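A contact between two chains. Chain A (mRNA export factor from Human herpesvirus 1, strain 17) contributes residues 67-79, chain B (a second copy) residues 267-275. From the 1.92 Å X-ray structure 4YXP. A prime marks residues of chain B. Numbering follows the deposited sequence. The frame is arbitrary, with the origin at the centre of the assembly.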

ATOM      1  N   ASP A  67      -2.786 -18.909   8.636  1.00 55.27           N
ATOM      2  CA  ASP A  67      -1.396 -19.340   8.610  1.00 56.75           C
ATOM      3  C   ASP A  67      -1.104 -20.039   7.290  1.00 52.31           C
ATOM      4  O   ASP A  67      -1.761 -21.020   6.945  1.00 53.26           O
ATOM      5  N   ALA A  68      -0.119 -19.526   6.558  1.00 46.40           N
ATOM      6  CA  ALA A  68       0.202 -20.042   5.230  1.00 41.04           C
ATOM      7  C   ALA A  68       0.408 -21.555   5.242  1.00 39.99           C
ATOM      8  O   ALA A  68      -0.174 -22.270   4.426  1.00 36.68           O
ATOM      9  N   GLU A  69       1.235 -22.043   6.161  1.00 43.20           N
ATOM     10  CA  GLU A  69       1.536 -23.467   6.218  1.00 46.44           C
ATOM     11  C   GLU A  69       0.295 -24.289   6.558  1.00 46.75           C
ATOM     12  O   GLU A  69       0.113 -25.390   6.042  1.00 46.10           O
ATOM     13  N   THR A  70      -0.560 -23.752   7.422  1.00 48.39           N
ATOM     14  CA  THR A  70      -1.763 -24.467   7.834  1.00 49.60           C
ATOM     15  C   THR A  70      -2.720 -24.639   6.656  1.00 46.98           C
ATOM     16  O   THR A  70      -3.388 -25.667   6.532  1.00 49.22           O
ATOM     17  N   ARG A  71      -2.780 -23.635   5.788  1.00 42.08           N
ATOM     18  CA  ARG A  71      -3.719 -23.656   4.670  1.00 39.67           C
ATOM     19  C   ARG A  71      -3.009 -23.945   3.342  1.00 34.34           C
ATOM     20  O   ARG A  71      -3.541 -23.664   2.268  1.00 32.21           O
ATOM     21  N   ARG A  72      -1.817 -24.523   3.422  1.00 33.50           N
ATOM     22  CA  ARG A  72      -1.043 -24.848   2.228  1.00 32.99           C
ATOM     23  C   ARG A  72      -1.629 -26.034   1.466  1.00 33.99           C
ATOM     24  O   ARG A  72      -2.130 -26.984   2.067  1.00 33.57           O
ATOM     25  N   VAL A  73      -1.555 -25.966   0.139  1.00 33.68           N
ATOM     26  CA  VAL A  73      -1.945 -27.077  -0.724  1.00 33.85           C
ATOM     27  C   VAL A  73      -0.881 -27.262  -1.797  1.00 33.69           C
ATOM     28  O   VAL A  73      -0.234 -26.296  -2.208  1.00 32.69           O
ATOM     29  N   SER A  74      -0.693 -28.498  -2.244  1.00 34.43           N
ATOM     30  CA  SER A  74       0.136 -28.759  -3.415  1.00 34.16           C
ATOM     31  C   SER A  74      -0.656 -28.396  -4.664  1.00 33.04           C
ATOM     32  O   SER A  74      -1.876 -28.251  -4.606  1.00 35.02           O
ATOM     33  N   TRP A  75       0.033 -28.250  -5.791  1.00 31.69           N
ATOM     34  CA  TRP A  75      -0.638 -28.003  -7.062  1.00 32.19           C
ATOM     35  C   TRP A  75      -1.615 -29.133  -7.371  1.00 34.17           C
ATOM     36  O   TRP A  75      -2.726 -28.895  -7.853  1.00 33.85           O
ATOM     37  N   GLU A  76      -1.199 -30.362  -7.080  1.00 35.80           N
ATOM     38  CA  GLU A  76      -2.023 -31.535  -7.357  1.00 39.04           C
ATOM     39  C   GLU A  76      -3.326 -31.468  -6.566  1.00 38.06           C
ATOM     40  O   GLU A  76      -4.385 -31.852  -7.063  1.00 37.42           O
ATOM     41  N   THR A  77      -3.242 -30.973  -5.335  1.00 38.38           N
ATOM     42  CA  THR A  77      -4.418 -30.848  -4.480  1.00 38.00           C
ATOM     43  C   THR A  77      -5.331 -29.729  -4.980  1.00 35.14           C
ATOM     44  O   THR A  77      -6.554 -29.823  -4.882  1.00 34.57           O
ATOM     45  N   LEU A  78      -4.735 -28.667  -5.511  1.00 33.21           N
ATOM     46  CA  LEU A  78      -5.510 -27.550  -6.032  1.00 32.35           C
ATOM     47  C   LEU A  78      -6.284 -27.976  -7.280  1.00 33.11           C
ATOM     48  O   LEU A  78      -7.429 -27.571  -7.482  1.00 34.36           O
ATOM     49  N   VAL A  79      -5.656 -28.803  -8.108  1.00 33.15           N
ATOM     50  CA  VAL A  79      -6.314 -29.362  -9.285  1.00 34.56           C
ATOM     51  C   VAL A  79      -7.512 -30.224  -8.879  1.00 35.29           C
ATOM     52  O   VAL A  79      -8.583 -30.147  -9.488  1.00 35.66           O
TER
ATOM     53  N   LYS B 267      -8.784 -15.346   2.894  1.00 24.80           N
ATOM     54  CA  LYS B 267      -7.686 -16.122   2.325  1.00 24.15           C
ATOM     55  C   LYS B 267      -8.132 -17.574   2.202  1.00 25.21           C
ATOM     56  O   LYS B 267      -8.776 -18.092   3.114  1.00 25.98           O
ATOM     57  N   TYR B 268      -7.790 -18.231   1.091  1.00 26.45           N
ATOM     58  CA  TYR B 268      -8.273 -19.593   0.843  1.00 28.27           C
ATOM     59  C   TYR B 268      -7.169 -20.654   0.739  1.00 31.03           C
ATOM     60  O   TYR B 268      -7.356 -21.776   1.215  1.00 32.20           O
ATOM     61  N   PHE B 269      -6.028 -20.328   0.134  1.00 30.90           N
ATOM     62  CA  PHE B 269      -4.921 -21.289   0.111  1.00 30.24           C
ATOM     63  C   PHE B 269      -3.554 -20.654  -0.133  1.00 30.22           C
ATOM     64  O   PHE B 269      -3.448 -19.498  -0.547  1.00 30.04           O
ATOM     65  N   TYR B 270      -2.516 -21.436   0.159  1.00 30.04           N
ATOM     66  CA  TYR B 270      -1.137 -21.105  -0.186  1.00 29.40           C
ATOM     67  C   TYR B 270      -0.592 -22.208  -1.083  1.00 29.26           C
ATOM     68  O   TYR B 270      -0.546 -23.368  -0.678  1.00 29.58           O
ATOM     69  N   CYS B 271      -0.199 -21.855  -2.303  1.00 30.09           N
ATOM     70  CA  CYS B 271       0.354 -22.836  -3.230  1.00 32.21           C
ATOM     71  C   CYS B 271       1.685 -22.364  -3.799  1.00 33.16           C
ATOM     72  O   CYS B 271       1.742 -21.418  -4.582  1.00 31.71           O
ATOM     73  N   ASN B 272       2.752 -23.041  -3.388  1.00 34.25           N
ATOM     74  CA  ASN B 272       4.101 -22.731  -3.840  1.00 33.97           C
ATOM     75  C   ASN B 272       4.813 -24.028  -4.207  1.00 35.21           C
ATOM     76  O   ASN B 272       5.169 -24.819  -3.333  1.00 36.48           O
ATOM     77  N   SER B 273       5.017 -24.247  -5.502  1.00 35.39           N
ATOM     78  CA  SER B 273       5.629 -25.478  -5.985  1.00 37.27           C
ATOM     79  C   SER B 273       7.149 -25.386  -6.104  1.00 37.63           C
ATOM     80  O   SER B 273       7.797 -26.365  -6.466  1.00 38.61           O
ATOM     81  N   LEU B 274       7.718 -24.223  -5.800  1.00 37.46           N
ATOM     82  CA  LEU B 274       9.127 -23.975  -6.101  1.00 39.00           C
ATOM     83  C   LEU B 274      10.049 -24.083  -4.883  1.00 40.78           C
ATOM     84  O   LEU B 274      11.195 -24.514  -5.019  1.00 42.85           O
ATOM     85  N   PHE B 275       9.569 -23.697  -3.703  1.00 39.90           N
ATOM     86  CA  PHE B 275      10.355 -23.888  -2.483  1.00 41.90           C
ATOM     87  C   PHE B 275       9.457 -23.964  -1.252  1.00 42.67           C
ATOM     88  O   PHE B 275       8.286 -23.584  -1.306  1.00 41.83           O
TER

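Side-chain packing between residues 67-79 of one copy of the herpesvirus mRNA export factor and residues 267-275 of the other. The backbones meet at a single bridge, Arg72 with Tyr270′: Tyr270′ N donates to Arg71 O (3.2 Å) and Val73 N donates to Tyr270′ O (2.9 Å). Arg72, Val73, Phe269′, Tyr270′ and Cys271′ leave sideways, so these side chains pack along the flanks of the two chains.

Arg72 makes the most elaborate contact. Its chi1 to chi3 are all t, and this extended chain carries the guanidinium along the Tyr270′ ring, with Arg72 NE 3.7 Å from Tyr270′ CE2. CE2 lies over one face of the guanidinium, leaving the edge free for polar partners: Arg72 NH2 donates to two backbone carbonyls, Asn272′ O and Phe275′ O, each at 3.0 Å. On its own chain, Arg72 NH1 forms a salt bridge with Glu69 OE2 (2.8 Å). Glu69 starts away from the other stretch, but with chi1 and chi2 both m its carboxylate curls back to the arginine. The type I turn from Glu69 to Arg72 keeps the two residues close.

Tyr270′, chi1 t, buries the largest area of any residue here. Ala68 CB sits over one face of its ring, 4.1 Å from Tyr270′ CD2. At the tip of the ring, Tyr270′ OH accepts from Asn272′ ND2 (3.1 Å). Asn272′, also t, uses its other amide atom to hold the following bend: Asn272′ OD1 accepts from Leu274′ N (2.9 Å) and Phe275′ N (3.3 Å). That bend brings Phe275′ O within reach of the arginine, while the Phe275′ side chain itself starts away from the contact.

An apolar cluster fills the other flank. Phe269′ adopts chi1 p with chi2 near 87°, and Leu78 (chi1 t, chi2 p), pointing toward the other stretch from the helix, lays CD1 over the ring face, 4.2 Å from its centroid. Its second methyl, Leu78 CD2, is 3.9 Å from Phe269′ CE1. Val73, chi1 m, places CG2 4.0 Å from Phe269′ CB and 4.2 Å from Cys271′ CB. Cys271′, chi1 t, directs its sulfur to the start of the helix, where SG lies 3.7 Å from Trp75 N and 4.4 Å from Trp75 CB. Trp75 starts sideways and, with chi1 t, its end leads away. Ser74 points away from the other stretch; with chi1 p its OG caps the helix, accepting from Thr77 N (3.1 Å).

Arg71 CB points toward the other stretch, but chi1 and chi2, both m, help turn the chain so that its end leads away.

Three waters complete the contact. Water 1 donates to Arg71 O (2.9 Å) and Tyr268′ O (2.7 Å), joining two carbonyls that cannot bond directly. Water 2 accepts from Arg72 NE (2.9 Å) and Asn272′ N (2.8 Å) and donates to Val73 O (3.0 Å). Water 3 accepts from Trp75 N (2.8 Å) and hydrogen-bonds Ser273′ OG (2.9 Å), whose side chain is m.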

ATOM      1  CB  ASP A  67      -1.102 -20.270   9.790  1.00 63.09           C
ATOM      2  CG  ASP A  67       0.286 -20.866   9.732  1.00 65.83           C
ATOM      3  OD1 ASP A  67       1.253 -20.164  10.095  1.00 67.37           O
ATOM      4  OD2 ASP A  67       0.410 -22.041   9.330  1.00 66.44           O
ATOM      5  CB  ALA A  68       1.439 -19.350   4.682  1.00 38.87           C
ATOM      6  CB  GLU A  69       2.646 -23.747   7.237  1.00 51.28           C
ATOM      7  CG  GLU A  69       4.059 -23.575   6.689  1.00 52.18           C
ATOM      8  CD  GLU A  69       4.329 -24.458   5.479  1.00 51.55           C
ATOM      9  OE1 GLU A  69       3.890 -25.630   5.477  1.00 52.15           O
ATOM     10  OE2 GLU A  69       4.968 -23.972   4.521  1.00 50.45           O
ATOM     11  CB  THR A  70      -2.494 -23.738   8.980  1.00 51.73           C
ATOM     12  OG1 THR A  70      -1.602 -23.566  10.089  1.00 54.09           O
ATOM     13  CG2 THR A  70      -3.710 -24.537   9.441  1.00 53.29           C
ATOM     14  CB  ARG A  71      -4.474 -22.326   4.592  1.00 43.25           C
ATOM     15  CG  ARG A  71      -5.042 -21.841   5.931  1.00 50.55           C
ATOM     16  CD  ARG A  71      -5.922 -22.875   6.621  1.00 56.86           C
ATOM     17  NE  ARG A  71      -7.082 -22.265   7.281  1.00 60.78           N
ATOM     18  CZ  ARG A  71      -7.018 -21.376   8.272  1.00 63.72           C
ATOM     19  NH1 ARG A  71      -5.845 -20.965   8.740  1.00 65.57           N
ATOM     20  NH2 ARG A  71      -8.136 -20.886   8.795  1.00 64.36           N
ATOM     21  CB  ARG A  72       0.406 -25.157   2.603  1.00 33.80           C
ATOM     22  CG  ARG A  72       1.324 -25.334   1.404  1.00 33.03           C
ATOM     23  CD  ARG A  72       2.785 -25.328   1.815  1.00 35.55           C
ATOM     24  NE  ARG A  72       3.674 -25.162   0.667  1.00 35.87           N
ATOM     25  CZ  ARG A  72       4.980 -24.924   0.758  1.00 36.57           C
ATOM     26  NH1 ARG A  72       5.561 -24.821   1.946  1.00 37.14           N
ATOM     27  NH2 ARG A  72       5.707 -24.786  -0.342  1.00 36.68           N
ATOM     28  CB  VAL A  73      -3.329 -26.845  -1.372  1.00 33.24           C
ATOM     29  CG1 VAL A  73      -4.404 -26.674  -0.308  1.00 33.79           C
ATOM     30  CG2 VAL A  73      -3.295 -25.633  -2.301  1.00 31.95           C
ATOM     31  CB  SER A  74       0.569 -30.223  -3.471  1.00 36.15           C
ATOM     32  OG  SER A  74      -0.537 -31.069  -3.739  1.00 36.97           O
ATOM     33  CB  TRP A  75       0.385 -27.861  -8.193  1.00 32.43           C
ATOM     34  CG  TRP A  75      -0.214 -27.888  -9.572  1.00 31.88           C
ATOM     35  CD1 TRP A  75       0.004 -28.826 -10.540  1.00 33.09           C
ATOM     36  CD2 TRP A  75      -1.125 -26.936 -10.133  1.00 31.86           C
ATOM     37  NE1 TRP A  75      -0.712 -28.513 -11.670  1.00 33.75           N
ATOM     38  CE2 TRP A  75      -1.413 -27.357 -11.445  1.00 33.00           C
ATOM     39  CE3 TRP A  75      -1.723 -25.766  -9.653  1.00 32.10           C
ATOM     40  CZ2 TRP A  75      -2.275 -26.652 -12.283  1.00 33.22           C
ATOM     41  CZ3 TRP A  75      -2.579 -25.067 -10.489  1.00 32.08           C
ATOM     42  CH2 TRP A  75      -2.847 -25.513 -11.787  1.00 32.42           C
ATOM     43  CB  GLU A  76      -1.263 -32.824  -7.021  1.00 44.32           C
ATOM     44  CG  GLU A  76      -0.162 -33.188  -8.016  1.00 48.38           C
ATOM     45  CD  GLU A  76       0.975 -32.182  -8.040  1.00 50.85           C
ATOM     46  OE1 GLU A  76       1.267 -31.577  -6.983  1.00 51.00           O
ATOM     47  OE2 GLU A  76       1.575 -31.992  -9.119  1.00 52.85           O
ATOM     48  CB  THR A  77      -4.018 -30.578  -3.010  1.00 38.02           C
ATOM     49  OG1 THR A  77      -3.419 -31.755  -2.455  1.00 38.47           O
ATOM     50  CG2 THR A  77      -5.229 -30.187  -2.160  1.00 39.08           C
ATOM     51  CB  LEU A  78      -4.592 -26.360  -6.338  1.00 31.09           C
ATOM     52  CG  LEU A  78      -5.256 -25.115  -6.925  1.00 30.63           C
ATOM     53  CD1 LEU A  78      -6.400 -24.626  -6.044  1.00 31.00           C
ATOM     54  CD2 LEU A  78      -4.222 -24.015  -7.120  1.00 30.32           C
ATOM     55  CB  VAL A  79      -5.310 -30.181 -10.133  1.00 36.39           C
ATOM     56  CG1 VAL A  79      -6.024 -30.973 -11.235  1.00 37.93           C
ATOM     57  CG2 VAL A  79      -4.267 -29.259 -10.742  1.00 35.22           C
TER
ATOM     58  CB  LYS B 267      -6.435 -16.020   3.197  1.00 24.94           C
ATOM     59  CG  LYS B 267      -5.707 -14.679   3.126  1.00 25.77           C
ATOM     60  CD  LYS B 267      -5.063 -14.431   1.760  1.00 26.40           C
ATOM     61  CE  LYS B 267      -3.941 -15.426   1.473  1.00 26.83           C
ATOM     62  NZ  LYS B 267      -3.322 -15.203   0.144  1.00 25.71           N
ATOM     63  CB  TYR B 268      -9.143 -19.595  -0.419  1.00 26.92           C
ATOM     64  CG  TYR B 268     -10.307 -18.652  -0.260  1.00 27.33           C
ATOM     65  CD1 TYR B 268     -11.401 -19.003   0.516  1.00 28.89           C
ATOM     66  CD2 TYR B 268     -10.288 -17.389  -0.836  1.00 27.92           C
ATOM     67  CE1 TYR B 268     -12.456 -18.135   0.694  1.00 30.77           C
ATOM     68  CE2 TYR B 268     -11.341 -16.513  -0.663  1.00 29.06           C
ATOM     69  CZ  TYR B 268     -12.420 -16.890   0.107  1.00 30.36           C
ATOM     70  OH  TYR B 268     -13.472 -16.023   0.281  1.00 30.23           O
ATOM     71  CB  PHE B 269      -5.170 -22.372  -0.951  1.00 29.04           C
ATOM     72  CG  PHE B 269      -5.287 -21.842  -2.358  1.00 27.79           C
ATOM     73  CD1 PHE B 269      -4.159 -21.663  -3.142  1.00 27.33           C
ATOM     74  CD2 PHE B 269      -6.528 -21.539  -2.898  1.00 26.51           C
ATOM     75  CE1 PHE B 269      -4.260 -21.176  -4.433  1.00 25.47           C
ATOM     76  CE2 PHE B 269      -6.640 -21.048  -4.192  1.00 24.76           C
ATOM     77  CZ  PHE B 269      -5.503 -20.869  -4.961  1.00 24.58           C
ATOM     78  CB  TYR B 270      -0.278 -20.960   1.074  1.00 31.28           C
ATOM     79  CG  TYR B 270       1.207 -20.762   0.822  1.00 32.45           C
ATOM     80  CD1 TYR B 270       1.674 -19.682   0.084  1.00 31.25           C
ATOM     81  CD2 TYR B 270       2.142 -21.645   1.348  1.00 33.79           C
ATOM     82  CE1 TYR B 270       3.030 -19.496  -0.138  1.00 30.82           C
ATOM     83  CE2 TYR B 270       3.500 -21.466   1.133  1.00 34.40           C
ATOM     84  CZ  TYR B 270       3.937 -20.389   0.390  1.00 32.61           C
ATOM     85  OH  TYR B 270       5.287 -20.207   0.176  1.00 33.22           O
ATOM     86  CB  CYS B 271      -0.628 -23.125  -4.366  1.00 31.06           C
ATOM     87  SG  CYS B 271      -0.149 -24.538  -5.388  1.00 32.14           S
ATOM     88  CB  ASN B 272       4.867 -21.972  -2.750  1.00 33.26           C
ATOM     89  CG  ASN B 272       6.257 -21.557  -3.189  1.00 33.80           C
ATOM     90  OD1 ASN B 272       6.788 -22.055  -4.181  1.00 33.48           O
ATOM     91  ND2 ASN B 272       6.861 -20.642  -2.439  1.00 34.77           N
ATOM     92  CB  SER B 273       5.048 -25.854  -7.351  1.00 38.74           C
ATOM     93  OG  SER B 273       3.637 -25.935  -7.304  1.00 38.93           O
ATOM     94  CB  LEU B 274       9.281 -22.596  -6.747  1.00 37.32           C
ATOM     95  CG  LEU B 274       8.444 -22.382  -8.015  1.00 37.36           C
ATOM     96  CD1 LEU B 274       8.659 -20.987  -8.578  1.00 35.44           C
ATOM     97  CD2 LEU B 274       8.760 -23.436  -9.071  1.00 40.86           C
ATOM     98  CB  PHE B 275      11.390 -22.766  -2.321  1.00 41.76           C
ATOM     99  CG  PHE B 275      10.796 -21.420  -2.004  1.00 39.97           C
ATOM    100  CD1 PHE B 275      10.472 -21.077  -0.701  1.00 40.10           C
ATOM    101  CD2 PHE B 275      10.584 -20.486  -3.007  1.00 38.31           C
ATOM    102  CE1 PHE B 275       9.932 -19.840  -0.408  1.00 37.76           C
ATOM    103  CE2 PHE B 275      10.046 -19.248  -2.717  1.00 36.88           C
ATOM    104  CZ  PHE B 275       9.721 -18.925  -1.415  1.00 36.55           C
TER
HETATM  105  O   HOH W   1      -6.426 -24.153   2.163  1.00 34.72           O
HETATM  106  O   HOH W   2       2.611 -25.465  -2.013  1.00 31.73           O
HETATM  107  O   HOH W   3       2.835 -28.123  -5.536  1.00 35.58           O